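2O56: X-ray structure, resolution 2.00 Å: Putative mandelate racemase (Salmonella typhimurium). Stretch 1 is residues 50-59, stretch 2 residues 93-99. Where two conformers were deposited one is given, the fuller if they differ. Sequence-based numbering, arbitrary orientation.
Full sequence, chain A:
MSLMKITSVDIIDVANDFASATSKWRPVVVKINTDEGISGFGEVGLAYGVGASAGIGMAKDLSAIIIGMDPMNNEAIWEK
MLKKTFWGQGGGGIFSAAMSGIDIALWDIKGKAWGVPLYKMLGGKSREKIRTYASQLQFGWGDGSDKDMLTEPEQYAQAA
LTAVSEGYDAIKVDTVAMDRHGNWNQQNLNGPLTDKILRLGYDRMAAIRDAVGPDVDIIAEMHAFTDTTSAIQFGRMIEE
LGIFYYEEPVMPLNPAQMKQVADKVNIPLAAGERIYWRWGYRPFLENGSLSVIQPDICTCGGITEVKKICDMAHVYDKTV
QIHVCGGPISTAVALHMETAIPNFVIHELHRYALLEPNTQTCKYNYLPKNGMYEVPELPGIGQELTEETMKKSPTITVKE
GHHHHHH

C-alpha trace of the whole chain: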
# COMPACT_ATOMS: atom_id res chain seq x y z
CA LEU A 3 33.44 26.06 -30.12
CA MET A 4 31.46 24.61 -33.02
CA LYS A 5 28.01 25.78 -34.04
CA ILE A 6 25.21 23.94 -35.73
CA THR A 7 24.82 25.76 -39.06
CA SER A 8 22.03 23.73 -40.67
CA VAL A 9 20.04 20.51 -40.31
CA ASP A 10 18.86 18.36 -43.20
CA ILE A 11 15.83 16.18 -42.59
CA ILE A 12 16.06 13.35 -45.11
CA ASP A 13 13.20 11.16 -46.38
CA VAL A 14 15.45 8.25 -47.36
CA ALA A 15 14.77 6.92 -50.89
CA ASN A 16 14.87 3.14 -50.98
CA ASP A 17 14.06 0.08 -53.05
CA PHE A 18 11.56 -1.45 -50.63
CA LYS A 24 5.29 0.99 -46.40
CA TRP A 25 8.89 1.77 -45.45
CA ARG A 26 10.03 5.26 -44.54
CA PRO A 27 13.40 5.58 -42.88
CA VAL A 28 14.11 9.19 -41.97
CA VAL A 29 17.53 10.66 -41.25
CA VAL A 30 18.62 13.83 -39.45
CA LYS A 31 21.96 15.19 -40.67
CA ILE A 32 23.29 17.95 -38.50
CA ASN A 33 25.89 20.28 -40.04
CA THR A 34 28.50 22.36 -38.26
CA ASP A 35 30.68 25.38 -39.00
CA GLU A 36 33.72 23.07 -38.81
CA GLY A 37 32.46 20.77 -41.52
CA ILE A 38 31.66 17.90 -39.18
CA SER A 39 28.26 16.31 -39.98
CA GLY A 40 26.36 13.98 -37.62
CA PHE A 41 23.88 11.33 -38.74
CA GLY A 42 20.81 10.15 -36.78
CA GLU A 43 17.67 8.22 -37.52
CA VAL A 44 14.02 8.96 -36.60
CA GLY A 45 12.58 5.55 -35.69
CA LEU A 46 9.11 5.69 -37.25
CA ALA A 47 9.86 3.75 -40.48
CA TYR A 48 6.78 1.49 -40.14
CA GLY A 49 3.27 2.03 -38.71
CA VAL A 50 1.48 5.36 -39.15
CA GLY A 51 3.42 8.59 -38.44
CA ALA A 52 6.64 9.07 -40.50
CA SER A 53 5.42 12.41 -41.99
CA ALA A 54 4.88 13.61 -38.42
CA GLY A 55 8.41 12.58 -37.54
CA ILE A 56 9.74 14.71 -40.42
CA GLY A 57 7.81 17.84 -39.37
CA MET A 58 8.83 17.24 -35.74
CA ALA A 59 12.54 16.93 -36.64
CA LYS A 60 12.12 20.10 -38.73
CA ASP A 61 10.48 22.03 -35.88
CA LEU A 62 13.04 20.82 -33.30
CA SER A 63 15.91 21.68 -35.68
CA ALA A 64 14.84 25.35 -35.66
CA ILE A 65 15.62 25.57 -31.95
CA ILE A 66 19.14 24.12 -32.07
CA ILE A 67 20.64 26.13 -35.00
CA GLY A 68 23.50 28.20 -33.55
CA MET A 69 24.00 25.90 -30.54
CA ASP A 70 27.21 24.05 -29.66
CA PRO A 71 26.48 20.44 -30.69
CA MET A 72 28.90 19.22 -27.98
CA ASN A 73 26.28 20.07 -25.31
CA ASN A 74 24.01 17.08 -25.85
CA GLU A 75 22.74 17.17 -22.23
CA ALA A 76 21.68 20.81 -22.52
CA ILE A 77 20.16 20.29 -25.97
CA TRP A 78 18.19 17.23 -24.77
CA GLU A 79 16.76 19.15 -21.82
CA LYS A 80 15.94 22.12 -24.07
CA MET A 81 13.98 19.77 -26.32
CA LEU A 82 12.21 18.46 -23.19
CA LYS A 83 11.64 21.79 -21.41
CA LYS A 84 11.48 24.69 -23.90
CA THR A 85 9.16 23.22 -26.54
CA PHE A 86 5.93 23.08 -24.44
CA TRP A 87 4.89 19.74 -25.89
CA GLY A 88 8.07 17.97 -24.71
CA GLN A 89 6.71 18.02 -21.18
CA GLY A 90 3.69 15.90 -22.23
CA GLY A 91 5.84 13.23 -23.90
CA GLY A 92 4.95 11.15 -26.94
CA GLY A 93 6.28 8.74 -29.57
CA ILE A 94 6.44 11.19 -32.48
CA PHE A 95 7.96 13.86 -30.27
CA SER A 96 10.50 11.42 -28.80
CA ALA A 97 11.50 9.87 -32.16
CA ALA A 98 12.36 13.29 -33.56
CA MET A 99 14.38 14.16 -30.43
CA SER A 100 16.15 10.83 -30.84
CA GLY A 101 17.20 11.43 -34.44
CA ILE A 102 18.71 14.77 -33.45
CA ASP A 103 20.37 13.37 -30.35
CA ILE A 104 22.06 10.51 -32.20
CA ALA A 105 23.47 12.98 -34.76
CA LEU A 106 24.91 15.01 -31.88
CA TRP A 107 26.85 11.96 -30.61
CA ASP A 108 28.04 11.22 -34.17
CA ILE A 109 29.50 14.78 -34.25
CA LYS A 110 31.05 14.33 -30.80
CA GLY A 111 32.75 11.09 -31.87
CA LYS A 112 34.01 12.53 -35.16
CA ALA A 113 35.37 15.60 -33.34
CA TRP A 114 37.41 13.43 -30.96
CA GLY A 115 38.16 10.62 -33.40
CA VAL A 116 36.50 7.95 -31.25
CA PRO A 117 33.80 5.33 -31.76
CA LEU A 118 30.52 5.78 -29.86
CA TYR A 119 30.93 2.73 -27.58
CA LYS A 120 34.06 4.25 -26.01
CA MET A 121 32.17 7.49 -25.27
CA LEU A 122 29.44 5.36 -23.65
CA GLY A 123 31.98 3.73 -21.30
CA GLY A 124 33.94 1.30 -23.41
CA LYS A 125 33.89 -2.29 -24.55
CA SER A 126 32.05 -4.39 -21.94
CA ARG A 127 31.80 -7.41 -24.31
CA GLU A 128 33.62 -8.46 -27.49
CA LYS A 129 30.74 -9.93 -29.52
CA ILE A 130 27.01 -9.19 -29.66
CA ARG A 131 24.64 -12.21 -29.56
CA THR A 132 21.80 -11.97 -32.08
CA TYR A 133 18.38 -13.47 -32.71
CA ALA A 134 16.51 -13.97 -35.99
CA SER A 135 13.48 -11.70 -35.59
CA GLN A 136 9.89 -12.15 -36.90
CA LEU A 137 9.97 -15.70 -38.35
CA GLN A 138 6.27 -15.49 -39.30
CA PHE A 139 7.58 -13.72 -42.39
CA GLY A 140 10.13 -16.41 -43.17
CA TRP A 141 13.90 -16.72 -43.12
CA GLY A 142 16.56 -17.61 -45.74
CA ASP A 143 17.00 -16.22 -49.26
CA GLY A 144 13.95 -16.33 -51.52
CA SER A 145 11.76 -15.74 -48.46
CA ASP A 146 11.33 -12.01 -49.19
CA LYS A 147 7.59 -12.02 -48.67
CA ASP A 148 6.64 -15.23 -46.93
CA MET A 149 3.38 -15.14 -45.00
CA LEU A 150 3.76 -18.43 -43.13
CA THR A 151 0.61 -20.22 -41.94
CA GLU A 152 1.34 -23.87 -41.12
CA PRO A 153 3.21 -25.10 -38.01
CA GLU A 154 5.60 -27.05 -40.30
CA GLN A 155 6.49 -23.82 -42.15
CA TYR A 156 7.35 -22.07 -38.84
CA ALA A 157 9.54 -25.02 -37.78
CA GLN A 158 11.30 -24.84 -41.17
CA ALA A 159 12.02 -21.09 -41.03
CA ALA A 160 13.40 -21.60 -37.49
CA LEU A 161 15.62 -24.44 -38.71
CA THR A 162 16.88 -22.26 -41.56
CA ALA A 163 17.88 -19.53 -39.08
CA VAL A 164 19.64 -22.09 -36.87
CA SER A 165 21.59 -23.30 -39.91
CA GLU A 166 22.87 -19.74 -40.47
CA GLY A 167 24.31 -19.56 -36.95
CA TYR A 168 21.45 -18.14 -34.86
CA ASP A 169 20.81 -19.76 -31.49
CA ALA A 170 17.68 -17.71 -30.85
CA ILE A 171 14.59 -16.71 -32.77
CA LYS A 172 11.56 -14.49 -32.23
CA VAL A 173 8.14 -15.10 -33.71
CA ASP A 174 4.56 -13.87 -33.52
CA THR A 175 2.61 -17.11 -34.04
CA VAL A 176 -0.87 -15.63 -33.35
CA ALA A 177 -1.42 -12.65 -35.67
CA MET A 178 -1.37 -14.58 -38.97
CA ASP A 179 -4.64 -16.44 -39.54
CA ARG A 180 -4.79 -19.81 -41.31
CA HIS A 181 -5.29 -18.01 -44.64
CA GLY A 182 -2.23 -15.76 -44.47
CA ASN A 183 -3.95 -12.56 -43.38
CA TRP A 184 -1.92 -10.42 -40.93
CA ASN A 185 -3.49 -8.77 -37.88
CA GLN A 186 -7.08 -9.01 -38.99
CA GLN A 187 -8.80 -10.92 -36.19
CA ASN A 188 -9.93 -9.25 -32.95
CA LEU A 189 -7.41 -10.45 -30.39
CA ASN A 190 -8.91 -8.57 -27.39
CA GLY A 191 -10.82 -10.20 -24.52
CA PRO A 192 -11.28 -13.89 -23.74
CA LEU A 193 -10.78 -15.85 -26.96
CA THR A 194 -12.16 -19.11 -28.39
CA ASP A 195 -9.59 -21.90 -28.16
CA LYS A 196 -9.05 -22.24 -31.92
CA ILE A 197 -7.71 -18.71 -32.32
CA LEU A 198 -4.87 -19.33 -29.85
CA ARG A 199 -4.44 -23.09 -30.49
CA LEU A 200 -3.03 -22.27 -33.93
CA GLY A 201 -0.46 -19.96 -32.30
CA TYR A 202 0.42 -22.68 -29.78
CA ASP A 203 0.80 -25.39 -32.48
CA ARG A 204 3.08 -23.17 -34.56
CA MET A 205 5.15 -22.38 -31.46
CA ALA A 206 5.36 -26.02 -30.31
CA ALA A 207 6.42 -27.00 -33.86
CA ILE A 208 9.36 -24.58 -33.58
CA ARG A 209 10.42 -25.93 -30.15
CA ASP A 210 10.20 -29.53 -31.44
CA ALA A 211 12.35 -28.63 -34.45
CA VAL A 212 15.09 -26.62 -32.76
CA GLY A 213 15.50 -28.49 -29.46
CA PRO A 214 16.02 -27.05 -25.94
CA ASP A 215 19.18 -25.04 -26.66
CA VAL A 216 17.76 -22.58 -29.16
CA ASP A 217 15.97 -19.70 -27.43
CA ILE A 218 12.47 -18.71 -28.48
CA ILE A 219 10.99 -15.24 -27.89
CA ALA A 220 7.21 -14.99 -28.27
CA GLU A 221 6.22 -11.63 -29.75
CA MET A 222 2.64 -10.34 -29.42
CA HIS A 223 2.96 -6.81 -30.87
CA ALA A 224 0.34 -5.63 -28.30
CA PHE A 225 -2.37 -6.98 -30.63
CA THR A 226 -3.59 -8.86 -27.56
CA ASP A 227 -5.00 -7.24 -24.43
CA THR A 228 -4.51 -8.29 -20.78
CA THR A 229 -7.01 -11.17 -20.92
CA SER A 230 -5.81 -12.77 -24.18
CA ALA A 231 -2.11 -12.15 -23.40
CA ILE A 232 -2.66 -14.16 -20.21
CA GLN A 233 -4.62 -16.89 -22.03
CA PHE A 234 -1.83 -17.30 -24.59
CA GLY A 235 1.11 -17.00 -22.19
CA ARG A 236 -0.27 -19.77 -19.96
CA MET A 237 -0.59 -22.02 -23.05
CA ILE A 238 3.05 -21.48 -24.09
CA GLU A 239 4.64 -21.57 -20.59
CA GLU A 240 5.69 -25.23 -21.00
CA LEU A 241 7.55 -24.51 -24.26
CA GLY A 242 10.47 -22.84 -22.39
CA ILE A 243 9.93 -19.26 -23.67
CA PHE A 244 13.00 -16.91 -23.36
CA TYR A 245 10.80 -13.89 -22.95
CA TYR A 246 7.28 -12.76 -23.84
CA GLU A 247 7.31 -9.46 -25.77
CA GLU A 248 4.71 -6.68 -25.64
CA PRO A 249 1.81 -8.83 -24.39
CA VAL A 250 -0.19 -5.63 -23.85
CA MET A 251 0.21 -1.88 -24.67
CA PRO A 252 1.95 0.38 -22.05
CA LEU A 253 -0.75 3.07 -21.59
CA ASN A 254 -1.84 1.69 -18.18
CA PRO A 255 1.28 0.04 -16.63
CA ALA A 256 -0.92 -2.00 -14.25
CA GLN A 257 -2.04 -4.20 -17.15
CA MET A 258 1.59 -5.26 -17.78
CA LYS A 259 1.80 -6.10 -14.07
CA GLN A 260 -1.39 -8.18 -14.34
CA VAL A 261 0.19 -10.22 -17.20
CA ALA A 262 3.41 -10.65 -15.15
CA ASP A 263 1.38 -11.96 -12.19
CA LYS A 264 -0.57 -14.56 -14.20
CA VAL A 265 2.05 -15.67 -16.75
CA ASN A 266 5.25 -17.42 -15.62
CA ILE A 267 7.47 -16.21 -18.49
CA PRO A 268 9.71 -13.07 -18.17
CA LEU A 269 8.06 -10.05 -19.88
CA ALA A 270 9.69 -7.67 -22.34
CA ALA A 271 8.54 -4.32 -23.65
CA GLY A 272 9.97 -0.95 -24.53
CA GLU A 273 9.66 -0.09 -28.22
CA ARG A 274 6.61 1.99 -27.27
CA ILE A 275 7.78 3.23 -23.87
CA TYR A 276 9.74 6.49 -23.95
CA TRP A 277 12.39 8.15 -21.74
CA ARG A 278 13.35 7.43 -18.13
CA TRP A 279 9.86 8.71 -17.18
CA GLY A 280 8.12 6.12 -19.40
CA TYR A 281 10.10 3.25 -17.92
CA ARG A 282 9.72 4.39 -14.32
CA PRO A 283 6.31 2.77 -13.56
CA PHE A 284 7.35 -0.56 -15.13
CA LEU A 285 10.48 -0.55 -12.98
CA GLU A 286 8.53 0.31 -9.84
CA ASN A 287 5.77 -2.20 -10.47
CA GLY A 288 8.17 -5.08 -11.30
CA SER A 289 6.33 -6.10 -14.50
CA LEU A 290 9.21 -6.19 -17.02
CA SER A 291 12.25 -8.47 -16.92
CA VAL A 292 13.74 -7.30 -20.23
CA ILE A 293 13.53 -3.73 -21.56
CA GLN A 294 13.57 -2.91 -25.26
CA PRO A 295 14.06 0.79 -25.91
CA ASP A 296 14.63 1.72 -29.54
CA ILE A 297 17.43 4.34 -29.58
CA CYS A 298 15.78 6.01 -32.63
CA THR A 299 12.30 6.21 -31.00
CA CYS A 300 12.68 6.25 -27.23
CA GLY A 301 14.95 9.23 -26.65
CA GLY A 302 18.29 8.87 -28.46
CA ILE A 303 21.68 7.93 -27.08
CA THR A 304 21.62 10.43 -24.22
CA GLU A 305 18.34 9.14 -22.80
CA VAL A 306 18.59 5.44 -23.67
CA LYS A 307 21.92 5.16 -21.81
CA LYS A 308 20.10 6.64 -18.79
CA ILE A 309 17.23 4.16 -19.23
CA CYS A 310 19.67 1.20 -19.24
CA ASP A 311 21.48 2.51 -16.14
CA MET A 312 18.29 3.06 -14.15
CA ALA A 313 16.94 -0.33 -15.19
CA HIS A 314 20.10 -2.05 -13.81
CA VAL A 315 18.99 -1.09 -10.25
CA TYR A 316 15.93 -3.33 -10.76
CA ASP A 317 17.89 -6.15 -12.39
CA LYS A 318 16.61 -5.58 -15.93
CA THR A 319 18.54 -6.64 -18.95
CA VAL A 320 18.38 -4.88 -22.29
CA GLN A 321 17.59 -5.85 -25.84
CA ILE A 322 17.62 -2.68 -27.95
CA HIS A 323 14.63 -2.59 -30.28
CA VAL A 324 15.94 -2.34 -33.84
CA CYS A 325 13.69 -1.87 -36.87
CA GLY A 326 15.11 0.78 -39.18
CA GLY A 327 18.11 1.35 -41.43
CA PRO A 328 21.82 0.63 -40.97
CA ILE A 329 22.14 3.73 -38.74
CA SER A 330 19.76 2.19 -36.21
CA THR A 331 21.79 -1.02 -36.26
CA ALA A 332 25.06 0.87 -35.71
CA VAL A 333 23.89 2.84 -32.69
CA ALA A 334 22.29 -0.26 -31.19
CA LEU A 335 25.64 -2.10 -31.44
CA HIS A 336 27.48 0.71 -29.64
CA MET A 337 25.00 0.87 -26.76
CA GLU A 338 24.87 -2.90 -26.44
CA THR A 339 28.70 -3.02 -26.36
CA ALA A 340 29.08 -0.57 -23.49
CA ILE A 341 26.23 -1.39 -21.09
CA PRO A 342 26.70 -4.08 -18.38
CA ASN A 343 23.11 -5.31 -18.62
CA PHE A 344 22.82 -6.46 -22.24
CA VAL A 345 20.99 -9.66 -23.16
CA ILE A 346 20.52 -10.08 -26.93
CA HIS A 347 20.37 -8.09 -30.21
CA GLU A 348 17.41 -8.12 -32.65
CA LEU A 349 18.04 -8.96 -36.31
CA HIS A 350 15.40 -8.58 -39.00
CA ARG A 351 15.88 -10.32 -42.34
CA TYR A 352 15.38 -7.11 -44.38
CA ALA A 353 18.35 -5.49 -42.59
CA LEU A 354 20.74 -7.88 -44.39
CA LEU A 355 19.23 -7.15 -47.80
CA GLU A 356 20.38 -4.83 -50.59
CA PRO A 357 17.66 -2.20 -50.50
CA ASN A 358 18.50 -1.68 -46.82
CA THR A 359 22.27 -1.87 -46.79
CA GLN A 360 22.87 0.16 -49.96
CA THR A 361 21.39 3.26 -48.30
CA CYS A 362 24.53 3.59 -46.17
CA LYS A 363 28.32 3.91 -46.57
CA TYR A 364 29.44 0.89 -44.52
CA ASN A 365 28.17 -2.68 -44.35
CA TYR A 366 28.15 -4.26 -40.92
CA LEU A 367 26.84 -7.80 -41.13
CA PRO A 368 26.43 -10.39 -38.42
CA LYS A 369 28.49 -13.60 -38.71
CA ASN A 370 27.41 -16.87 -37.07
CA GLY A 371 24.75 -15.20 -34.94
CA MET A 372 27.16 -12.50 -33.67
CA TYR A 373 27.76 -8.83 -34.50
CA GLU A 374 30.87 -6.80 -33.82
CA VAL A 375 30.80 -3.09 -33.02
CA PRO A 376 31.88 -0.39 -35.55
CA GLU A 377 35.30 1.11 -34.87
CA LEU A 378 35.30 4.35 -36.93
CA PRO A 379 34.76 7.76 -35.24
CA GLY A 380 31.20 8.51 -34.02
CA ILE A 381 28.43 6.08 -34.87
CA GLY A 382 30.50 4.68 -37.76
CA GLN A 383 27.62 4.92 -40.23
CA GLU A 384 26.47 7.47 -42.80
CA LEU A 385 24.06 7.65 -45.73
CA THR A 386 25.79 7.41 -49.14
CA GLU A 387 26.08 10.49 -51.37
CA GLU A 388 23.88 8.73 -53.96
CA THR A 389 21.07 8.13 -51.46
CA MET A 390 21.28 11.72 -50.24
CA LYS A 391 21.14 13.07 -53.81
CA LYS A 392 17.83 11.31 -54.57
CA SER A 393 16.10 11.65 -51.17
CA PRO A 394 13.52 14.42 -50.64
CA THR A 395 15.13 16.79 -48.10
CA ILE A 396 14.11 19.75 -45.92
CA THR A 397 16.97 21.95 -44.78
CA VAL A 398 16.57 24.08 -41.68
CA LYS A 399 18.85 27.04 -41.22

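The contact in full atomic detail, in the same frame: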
# COMPACT_ATOMS: atom_id res chain seq x y z
N VAL A 50 2.02 4.10 -38.63
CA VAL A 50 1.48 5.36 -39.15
C VAL A 50 2.09 6.56 -38.40
O VAL A 50 1.93 6.68 -37.19
CB VAL A 50 -0.08 5.36 -39.07
CG1 VAL A 50 -0.66 6.69 -39.51
CG2 VAL A 50 -0.64 4.27 -39.95
N GLY A 51 2.80 7.44 -39.11
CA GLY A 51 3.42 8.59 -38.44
C GLY A 51 4.72 9.19 -38.96
O GLY A 51 5.11 10.25 -38.50
N ALA A 52 5.39 8.53 -39.91
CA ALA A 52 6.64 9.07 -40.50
C ALA A 52 6.62 10.54 -40.99
O ALA A 52 7.58 11.27 -40.74
CB ALA A 52 7.20 8.13 -41.57
N SER A 53 5.54 10.98 -41.62
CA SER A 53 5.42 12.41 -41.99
C SER A 53 5.47 13.32 -40.78
O SER A 53 6.01 14.42 -40.86
CB SER A 53 4.14 12.72 -42.80
OG SER A 53 3.97 11.83 -43.89
N ALA A 54 4.88 12.87 -39.67
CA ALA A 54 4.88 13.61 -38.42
C ALA A 54 6.30 13.72 -37.87
O ALA A 54 6.73 14.78 -37.38
CB ALA A 54 3.98 12.92 -37.40
N GLY A 55 7.03 12.61 -37.96
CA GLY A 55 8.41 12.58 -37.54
C GLY A 55 9.28 13.59 -38.27
O GLY A 55 10.14 14.21 -37.65
N ILE A 56 9.05 13.73 -39.58
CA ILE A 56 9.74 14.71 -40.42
C ILE A 56 9.46 16.15 -39.98
O ILE A 56 10.40 16.93 -39.79
CB ILE A 56 9.36 14.54 -41.94
CG1 ILE A 56 10.02 13.29 -42.50
CG2 ILE A 56 9.82 15.73 -42.77
CD1 ILE A 56 9.29 12.72 -43.70
N GLY A 57 8.19 16.50 -39.81
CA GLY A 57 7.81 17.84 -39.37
C GLY A 57 8.31 18.15 -37.97
O GLY A 57 8.61 19.32 -37.64
N MET A 58 8.37 17.11 -37.13
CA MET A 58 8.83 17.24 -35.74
C MET A 58 10.33 17.52 -35.71
O MET A 58 10.77 18.46 -35.05
CB MET A 58 8.51 15.99 -34.92
CG MET A 58 8.58 16.18 -33.38
SD MET A 58 7.37 17.30 -32.67
CE MET A 58 8.36 18.75 -32.30
N ALA A 59 11.10 16.71 -36.43
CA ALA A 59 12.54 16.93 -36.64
C ALA A 59 12.84 18.30 -37.19
O ALA A 59 13.75 18.97 -36.73
CB ALA A 59 13.13 15.86 -37.58
N GLY A 93 5.44 9.51 -28.66
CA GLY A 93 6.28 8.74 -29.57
C GLY A 93 6.81 9.49 -30.78
O GLY A 93 7.97 9.35 -31.14
N ILE A 94 5.98 10.31 -31.40
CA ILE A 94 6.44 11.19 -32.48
C ILE A 94 7.43 12.23 -31.97
O ILE A 94 8.50 12.45 -32.57
CB ILE A 94 5.28 11.96 -33.14
CG1 ILE A 94 4.13 11.02 -33.51
CG2 ILE A 94 5.80 12.85 -34.32
CD1 ILE A 94 4.50 9.83 -34.41
N PHE A 95 7.08 12.87 -30.86
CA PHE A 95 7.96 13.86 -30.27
C PHE A 95 9.34 13.26 -29.94
O PHE A 95 10.37 13.78 -30.36
CB PHE A 95 7.35 14.46 -29.01
CG PHE A 95 7.98 15.76 -28.64
CD1 PHE A 95 7.39 16.95 -29.02
CD2 PHE A 95 9.19 15.81 -27.97
CE1 PHE A 95 7.99 18.14 -28.72
CE2 PHE A 95 9.80 17.03 -27.67
CZ PHE A 95 9.18 18.18 -28.04
N SER A 96 9.31 12.14 -29.23
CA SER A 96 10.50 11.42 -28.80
C SER A 96 11.37 10.95 -29.96
O SER A 96 12.58 11.10 -29.90
CB SER A 96 10.10 10.20 -27.99
OG SER A 96 11.25 9.51 -27.54
N ALA A 97 10.75 10.38 -31.00
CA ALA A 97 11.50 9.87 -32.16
C ALA A 97 12.25 10.96 -32.92
O ALA A 97 13.37 10.76 -33.40
CB ALA A 97 10.59 9.07 -33.09
N ALA A 98 11.65 12.14 -33.00
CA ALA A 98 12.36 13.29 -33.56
C ALA A 98 13.51 13.80 -32.71
O ALA A 98 14.56 14.12 -33.25
CB ALA A 98 11.40 14.41 -33.91
N MET A 99 13.31 13.87 -31.39
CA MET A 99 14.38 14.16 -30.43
C MET A 99 15.53 13.19 -30.59
O MET A 99 16.69 13.57 -30.51
CB MET A 99 13.88 14.03 -28.99
CG MET A 99 13.17 15.25 -28.44
SD MET A 99 12.48 14.85 -26.83
CE MET A 99 13.86 15.29 -25.76

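Helix 52-59 and helix 93-99 of the putative mandelate racemase pack side against side, their N-to-C directions 55° apart and their axes approaching to 8.4 Å. The backbones come nearest where Gly55 CA lies 5.6 Å from Ile94 CA and, one helical turn later, where Ala59 CA lies 4.8 Å from Ala98 CA. No hydrogen bond crosses the interface. The backbone polar groups are instead engaged largely within each helix, as in Met58 N to Ala54 O (2.9 Å), Ala59 N to Gly55 O (2.9 Å) and Ala98 N to Ile94 O (3.2 Å). The stretches meet through apolar and sulfur-aromatic contacts and bury 335 Å² between them, both sides summed.

Gly51 occupies the N-cap position of the first helix; its O accepts a bond from Gly55 N (3.1 Å) and a weak one from Ala54 N (2.9 Å). Its backbone angles (149/-10) by themselves call for glycine, since a CB would jam against the carbonyl O of Val50. That CB would also sit tightly, 3.2 Å from Ile94 CD1.

Aliphatic packing centers on Ile94 and Ala98, both directed toward the first helix. Ile94, with chi1 and chi2 both m, fits against the first turn: its CG2 lies 3.6 Å from Ala54 CB and 3.8 Å from Gly55 N, while its CD1 is 4.2 Å from Gly51 O. The same CG2 reaches Met58 CB at 4.2 Å, so one methyl touches residues on successive turns. Ala98 brings its single methyl close to the opposing backbone, with CB 3.4 Å from Ala59 N and 4.0 Å from Gly55 O. These are contacts of an apolar carbon with polar atoms already paired in their own helix. Ala98 CB also meets Met58 CG at 3.4 Å and Ala59 CB at 4.3 Å.

Met58, directed toward the second helix, has the largest covered area in the first stretch. Its chi1 is t and its chi2 p, and its CG passes 3.8 Å from Ile94 O before the thioether continues to Phe95. There Met58 SD lies 4.5 Å from the centroid of the Phe95 ring, 45° off the ring normal, an oblique sulfur-aromatic contact in which the polarizable sulfur lies close to the aromatic ring. The terminal methyl adds apolar contact, Met58 CE to Phe95 CE1 at 3.7 Å. Although the CA-to-CB bond of Phe95 points away from the first helix, its ring still comes within reach of this thioether.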